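Local coordinates for L-iditol 2-dehydrogenase (Clostridium scindens, PDB 4OH1), which probably oxidises polyols such as L-iditol with NAD+, as a zinc-containing member of the medium-chain alcohol dehydrogenase family, at the interface of chains A and B. Numbering follows the deposited sequence. Chains: chain A/B, L-iditol 2-dehydrogenase.

Contact 1: the interface of chains A and B. Residues chain A 264, 288-289, 292; chain B 118, 297-299.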
ATOM      1  N   ARG A 264      14.604 -12.277  -5.177  1.00 34.54           N
ATOM      2  CA  ARG A 264      13.285 -12.857  -5.087  1.00 34.94           C
ATOM      3  C   ARG A 264      12.369 -11.833  -4.447  1.00 34.49           C
ATOM      4  O   ARG A 264      12.772 -11.145  -3.532  1.00 33.69           O
ATOM      5  CB  ARG A 264      13.289 -14.155  -4.276  1.00 39.17           C
ATOM      6  CG  ARG A 264      14.159 -15.236  -4.866  1.00 44.17           C
ATOM      7  CD  ARG A 264      14.149 -16.544  -4.005  1.00 46.54           C
ATOM      8  NE  ARG A 264      13.003 -17.384  -4.338  1.00 48.38           N
ATOM      9  CZ  ARG A 264      12.580 -18.392  -3.578  1.00 55.26           C
ATOM     10  NH1 ARG A 264      13.203 -18.671  -2.439  1.00 54.09           N
ATOM     11  NH2 ARG A 264      11.530 -19.125  -3.932  1.00 56.85           N
ATOM     12  N   LEU A 288       9.515 -15.615 -12.530  1.00 38.71           N
ATOM     13  CA  LEU A 288       8.226 -15.296 -11.996  1.00 39.35           C
ATOM     14  C   LEU A 288       7.730 -16.360 -11.039  1.00 37.58           C
ATOM     15  O   LEU A 288       7.547 -16.073  -9.882  1.00 35.11           O
ATOM     16  CB  LEU A 288       7.190 -15.058 -13.125  1.00 37.12           C
ATOM     17  CG  LEU A 288       7.526 -13.888 -14.056  1.00 36.19           C
ATOM     18  CD1 LEU A 288       6.321 -13.461 -14.914  1.00 36.91           C
ATOM     19  CD2 LEU A 288       8.097 -12.699 -13.319  1.00 36.80           C
ATOM     20  N   TYR A 289       7.471 -17.564 -11.515  1.00 40.27           N
ATOM     21  CA  TYR A 289       6.982 -18.584 -10.623  1.00 42.56           C
ATOM     22  C   TYR A 289       7.957 -18.824  -9.437  1.00 41.13           C
ATOM     23  O   TYR A 289       7.540 -18.655  -8.306  1.00 45.78           O
ATOM     24  CB  TYR A 289       6.664 -19.863 -11.374  1.00 47.92           C
ATOM     25  CG  TYR A 289       6.361 -20.985 -10.436  1.00 56.18           C
ATOM     26  CD1 TYR A 289       5.142 -21.050  -9.766  1.00 58.43           C
ATOM     27  CD2 TYR A 289       7.318 -21.949 -10.167  1.00 61.71           C
ATOM     28  CE1 TYR A 289       4.887 -22.049  -8.913  1.00 60.31           C
ATOM     29  CE2 TYR A 289       7.074 -22.959  -9.307  1.00 64.83           C
ATOM     30  CZ  TYR A 289       5.868 -23.007  -8.679  1.00 67.76           C
ATOM     31  OH  TYR A 289       5.660 -24.042  -7.820  1.00 72.81           O
ATOM     32  N   GLN A 292       9.263 -14.930  -7.922  1.00 35.64           N
ATOM     33  CA  GLN A 292       8.302 -13.976  -7.526  1.00 36.72           C
ATOM     34  C   GLN A 292       8.789 -12.527  -7.828  1.00 35.66           C
ATOM     35  O   GLN A 292       8.643 -11.623  -7.025  1.00 35.66           O
ATOM     36  CB  GLN A 292       7.965 -14.191  -6.030  1.00 41.78           C
ATOM     37  CG  GLN A 292       6.629 -13.518  -5.672  1.00 45.86           C
ATOM     38  CD  GLN A 292       6.067 -13.877  -4.316  1.00 48.43           C
ATOM     39  OE1 GLN A 292       5.360 -14.879  -4.160  1.00 50.62           O
ATOM     40  NE2 GLN A 292       6.367 -13.037  -3.318  1.00 45.99           N
TER
ATOM     41  N   ASN B 118       7.222 -17.886   2.859  1.00 39.61           N
ATOM     42  CA  ASN B 118       7.121 -18.573   1.569  1.00 39.61           C
ATOM     43  C   ASN B 118       8.398 -18.602   0.746  1.00 46.58           C
ATOM     44  O   ASN B 118       8.463 -19.357  -0.235  1.00 50.14           O
ATOM     45  CB  ASN B 118       6.012 -17.963   0.733  1.00 43.55           C
ATOM     46  CG  ASN B 118       6.290 -16.487   0.368  1.00 45.66           C
ATOM     47  OD1 ASN B 118       6.603 -15.658   1.245  1.00 42.28           O
ATOM     48  ND2 ASN B 118       6.229 -16.176  -0.940  1.00 44.88           N
ATOM     49  N   GLY B 297       5.185 -12.381 -10.506  1.00 34.03           N
ATOM     50  CA  GLY B 297       5.088 -13.781 -10.147  1.00 36.41           C
ATOM     51  C   GLY B 297       4.385 -14.006  -8.804  1.00 40.73           C
ATOM     52  O   GLY B 297       3.983 -13.064  -8.106  1.00 41.43           O
HETATM   53  N   MSE B 298       4.261 -15.278  -8.436  1.00 49.40           N
HETATM   54  CA  MSE B 298       3.559 -15.707  -7.219  1.00 50.84           C
HETATM   55  C   MSE B 298       4.083 -17.114  -6.804  1.00 53.93           C
HETATM   56  O   MSE B 298       3.851 -18.110  -7.520  1.00 51.43           O
HETATM   57  CB  MSE B 298       2.045 -15.744  -7.497  1.00 57.39           C
HETATM   58  CG  MSE B 298       1.150 -15.239  -6.335  1.00 59.29           C
HETATM   59 SE   MSE B 298       1.404 -16.368  -4.793  0.75 82.59          SE
HETATM   60  CE  MSE B 298       0.395 -17.927  -5.504  1.00 69.52           C
ATOM     61  N   ILE B 299       4.804 -17.191  -5.678  1.00 54.74           N
ATOM     62  CA  ILE B 299       5.139 -18.514  -5.084  1.00 59.53           C
ATOM     63  C   ILE B 299       4.578 -18.780  -3.662  1.00 57.69           C
ATOM     64  O   ILE B 299       4.943 -18.129  -2.664  1.00 50.31           O
ATOM     65  CB  ILE B 299       6.669 -18.874  -5.100  1.00 61.87           C
ATOM     66  CG1 ILE B 299       6.835 -20.384  -4.685  1.00 67.70           C
ATOM     67  CG2 ILE B 299       7.495 -17.840  -4.262  1.00 59.62           C
ATOM     68  CD1 ILE B 299       7.936 -21.230  -5.360  1.00 63.08           C
TER
HETATM   69  O   HOH W   1       9.829 -20.968  -1.980  1.00 50.72           O

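Contact 2: the interface of chains A and B. Residues chain A 279-283; chain B 278-282.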
ATOM      1  N   ILE A 279      13.274  -6.176 -26.688  1.00 43.01           N
ATOM      2  CA  ILE A 279      12.697  -7.359 -26.038  1.00 41.22           C
ATOM      3  C   ILE A 279      13.463  -7.758 -24.793  1.00 41.93           C
ATOM      4  O   ILE A 279      14.672  -7.832 -24.821  1.00 39.73           O
ATOM      5  CB  ILE A 279      12.584  -8.544 -26.971  1.00 42.14           C
ATOM      6  CG1 ILE A 279      11.908  -8.114 -28.249  1.00 45.51           C
ATOM      7  CG2 ILE A 279      11.840  -9.705 -26.316  1.00 42.48           C
ATOM      8  CD1 ILE A 279      10.557  -7.468 -28.020  1.00 47.93           C
ATOM      9  N   LEU A 280      12.717  -7.890 -23.679  1.00 40.56           N
ATOM     10  CA  LEU A 280      13.162  -8.538 -22.458  1.00 40.33           C
ATOM     11  C   LEU A 280      12.489  -9.917 -22.366  1.00 43.00           C
ATOM     12  O   LEU A 280      11.279 -10.024 -22.151  1.00 42.22           O
ATOM     13  CB  LEU A 280      12.787  -7.694 -21.254  1.00 40.85           C
ATOM     14  CG  LEU A 280      13.245  -8.234 -19.916  1.00 41.29           C
ATOM     15  CD1 LEU A 280      14.754  -8.160 -19.784  1.00 44.45           C
ATOM     16  CD2 LEU A 280      12.612  -7.438 -18.865  1.00 42.84           C
ATOM     17  N   PRO A 281      13.269 -10.982 -22.539  1.00 43.43           N
ATOM     18  CA  PRO A 281      12.712 -12.303 -22.408  1.00 45.09           C
ATOM     19  C   PRO A 281      12.578 -12.613 -20.944  1.00 44.44           C
ATOM     20  O   PRO A 281      13.561 -12.537 -20.199  1.00 49.33           O
ATOM     21  CB  PRO A 281      13.768 -13.202 -23.044  1.00 46.22           C
ATOM     22  CG  PRO A 281      14.652 -12.294 -23.760  1.00 46.06           C
ATOM     23  CD  PRO A 281      14.659 -11.048 -22.999  1.00 44.67           C
ATOM     24  N   VAL A 282      11.361 -12.889 -20.519  1.00 40.42           N
ATOM     25  CA  VAL A 282      11.139 -13.176 -19.134  1.00 38.02           C
ATOM     26  C   VAL A 282      10.904 -14.633 -19.063  1.00 38.88           C
ATOM     27  O   VAL A 282      10.136 -15.174 -19.846  1.00 39.45           O
ATOM     28  CB  VAL A 282       9.964 -12.408 -18.565  1.00 37.68           C
ATOM     29  CG1 VAL A 282       9.700 -12.853 -17.157  1.00 36.45           C
ATOM     30  CG2 VAL A 282      10.298 -10.936 -18.547  1.00 37.62           C
ATOM     31  N   ASN A 283      11.595 -15.295 -18.138  1.00 39.62           N
ATOM     32  CA  ASN A 283      11.361 -16.701 -17.934  1.00 39.16           C
ATOM     33  C   ASN A 283      10.275 -16.883 -16.895  1.00 39.47           C
ATOM     34  O   ASN A 283      10.461 -16.574 -15.728  1.00 41.13           O
ATOM     35  CB  ASN A 283      12.643 -17.403 -17.533  1.00 39.09           C
ATOM     36  CG  ASN A 283      12.491 -18.883 -17.489  1.00 39.31           C
ATOM     37  OD1 ASN A 283      11.647 -19.427 -16.774  1.00 43.25           O
ATOM     38  ND2 ASN A 283      13.319 -19.575 -18.256  1.00 43.21           N
TER
ATOM     39  N   PRO B 278       9.729 -21.721 -21.343  1.00 50.85           N
ATOM     40  CA  PRO B 278       8.656 -20.876 -20.817  1.00 46.23           C
ATOM     41  C   PRO B 278       9.001 -19.379 -20.875  1.00 44.15           C
ATOM     42  O   PRO B 278       9.102 -18.742 -19.828  1.00 45.52           O
ATOM     43  CB  PRO B 278       8.518 -21.369 -19.380  1.00 46.08           C
ATOM     44  CG  PRO B 278       9.888 -21.723 -18.996  1.00 48.04           C
ATOM     45  CD  PRO B 278      10.600 -22.230 -20.265  1.00 51.05           C
ATOM     46  N   ILE B 279       9.159 -18.835 -22.089  1.00 43.01           N
ATOM     47  CA  ILE B 279       9.544 -17.437 -22.321  1.00 41.22           C
ATOM     48  C   ILE B 279       8.348 -16.559 -22.632  1.00 41.93           C
ATOM     49  O   ILE B 279       7.527 -16.918 -23.447  1.00 39.73           O
ATOM     50  CB  ILE B 279      10.586 -17.287 -23.407  1.00 42.14           C
ATOM     51  CG1 ILE B 279      11.727 -18.237 -23.142  1.00 45.51           C
ATOM     52  CG2 ILE B 279      11.079 -15.847 -23.517  1.00 42.48           C
ATOM     53  CD1 ILE B 279      12.341 -18.062 -21.768  1.00 47.93           C
ATOM     54  N   LEU B 280       8.228 -15.461 -21.861  1.00 40.56           N
ATOM     55  CA  LEU B 280       7.356 -14.338 -22.155  1.00 40.33           C
ATOM     56  C   LEU B 280       8.220 -13.170 -22.661  1.00 43.00           C
ATOM     57  O   LEU B 280       8.983 -12.565 -21.904  1.00 42.22           O
ATOM     58  CB  LEU B 280       6.602 -13.924 -20.904  1.00 40.85           C
ATOM     59  CG  LEU B 280       5.614 -12.792 -21.089  1.00 41.29           C
ATOM     60  CD1 LEU B 280       4.432 -13.230 -21.932  1.00 44.45           C
ATOM     61  CD2 LEU B 280       5.154 -12.370 -19.766  1.00 42.84           C
ATOM     62  N   PRO B 281       8.111 -12.856 -23.950  1.00 43.43           N
ATOM     63  CA  PRO B 281       8.850 -11.737 -24.475  1.00 45.09           C
ATOM     64  C   PRO B 281       8.131 -10.476 -24.084  1.00 44.44           C
ATOM     65  O   PRO B 281       6.942 -10.321 -24.380  1.00 49.33           O
ATOM     66  CB  PRO B 281       8.781 -11.938 -25.985  1.00 46.22           C
ATOM     67  CG  PRO B 281       8.307 -13.303 -26.160  1.00 46.06           C
ATOM     68  CD  PRO B 281       7.429 -13.578 -25.027  1.00 44.67           C
ATOM     69  N   VAL B 282       8.822  -9.613 -23.366  1.00 40.42           N
ATOM     70  CA  VAL B 282       8.209  -8.394 -22.934  1.00 38.02           C
ATOM     71  C   VAL B 282       8.798  -7.333 -23.776  1.00 38.88           C
ATOM     72  O   VAL B 282      10.007  -7.283 -23.951  1.00 39.45           O
ATOM     73  CB  VAL B 282       8.446  -8.117 -21.464  1.00 37.68           C
ATOM     74  CG1 VAL B 282       7.898  -6.767 -21.106  1.00 36.45           C
ATOM     75  CG2 VAL B 282       7.726  -9.158 -20.642  1.00 37.62           C
TER

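Contact 1: the interface of chains A and B
A:Gln292 and B:Ile299 meet in one half of a two-fold interface between copies of the same dehydrogenase, where a side-chain amide of one chain reads the backbone of the other and probably helps hold the A-B pair together. A twin of this patch has the chains exchanged. A:Gln292 reaches over the B:Gly297 to B:Ile299 segment, where strand 294-297 runs out into a loop. Its CG is anti to the backbone N (chi1 -161°) and the chain stays extended beyond, which carries the amide across to chain B. The carbonyl OE1 of A:Gln292 accepts a hydrogen bond from the backbone N of B:Ile299 at 2.8 Å. The N-H points nearly straight at OE1, 166° at the hydrogen, and meets a lone pair in the carbonyl plane. On the way, CG of A:Gln292 passes 3.6 Å from the carbonyl O of B:Gly297.

B:Asn118 lies across the tip of this glutamine at about a right angle. The two amide planes are only 27° apart. ND2 of B:Asn118 is 3.6 Å from OE1 of A:Gln292, but its hydrogen bond goes to the backbone O of B:Ile299 at 2.9 Å. B:Asn118 may thus help position B:Ile299.

The branched side of B:Ile299 faces chain A. CG2 of B:Ile299 packs 4.1 Å from CB of A:Gln292, and its CB sits 3.3 Å from the backbone O of A:Tyr289. Farther along, a water links NH2 of the A:Arg264 guanidinium to the backbone O of B:Asn118. The site ties the end of helix 284-290 and the following loop to the partner chain, and so probably helps stabilise the A-B pairing in the deposited assembly.

Contact 2: the interface of chains A and B
A:Val282 and B:Leu280 pair edge to edge where strand 279-283 of each chain runs antiparallel to its copy. A:Pro281 faces B:Pro281 at the centre of the two-fold arrangement. The result is a beta ladder that continues from one subunit into the other.

Backbone hydrogen bonds join the strands. The N of A:Leu280 gives to the O of B:Val282, and the N of B:Val282 gives back to the O of A:Leu280, each at 2.8 Å. The same pair of bonds recurs with the chains exchanged. The proline nitrogens have no hydrogen to give, and the bonds fall on the residues to either side.

The side chain of A:Val282 shows how the strands pack. CB of A:Val282 lies 3.5 Å from the backbone O of B:Leu280. CG1 is anti to the backbone N (chi1 174°), which places CG2 beside that N, up from the ladder face beside the two-fold centre. CG2 of A:Val282 meets CG2 of B:Val282 at 3.8 Å, flank to flank, and it is 4.0 Å from the O of B:Leu280. The two valines meet at a slant.

Isoleucine and proline pack as neighbours. A:Ile279 and B:Pro281 lie side by side and point the same way, with the isoleucine CG2 3.8 Å from the ring CB. At the ladder's end, A:Asn283 crosses B:Ile279 at about a right angle, and the amide ND2 of A:Asn283 lies 3.9 Å from CD1 of B:Ile279. A:Asn283 also crosses B:Pro278 obliquely, and its carbonyl OD1 comes 3.6 Å from the ring CG of B:Pro278.

The C-alpha centres of contact 1 and contact 2 are about 16 Å apart in the same A-B interface. They share no residues but follow each other in sequence. Strand 279-283 of chain A, used in contact 2, leads directly into helix 284-290, whose last residues enter contact 1. The strand pairing joins the backbones of the two chains, while contact 1 adds side-chain and water-mediated links beside it. Contact 2 straddles the two-fold axis and is essentially its own twin, whereas contact 1 has a separate twin with the chains exchanged. Together they probably help set how A and B are oriented against each other.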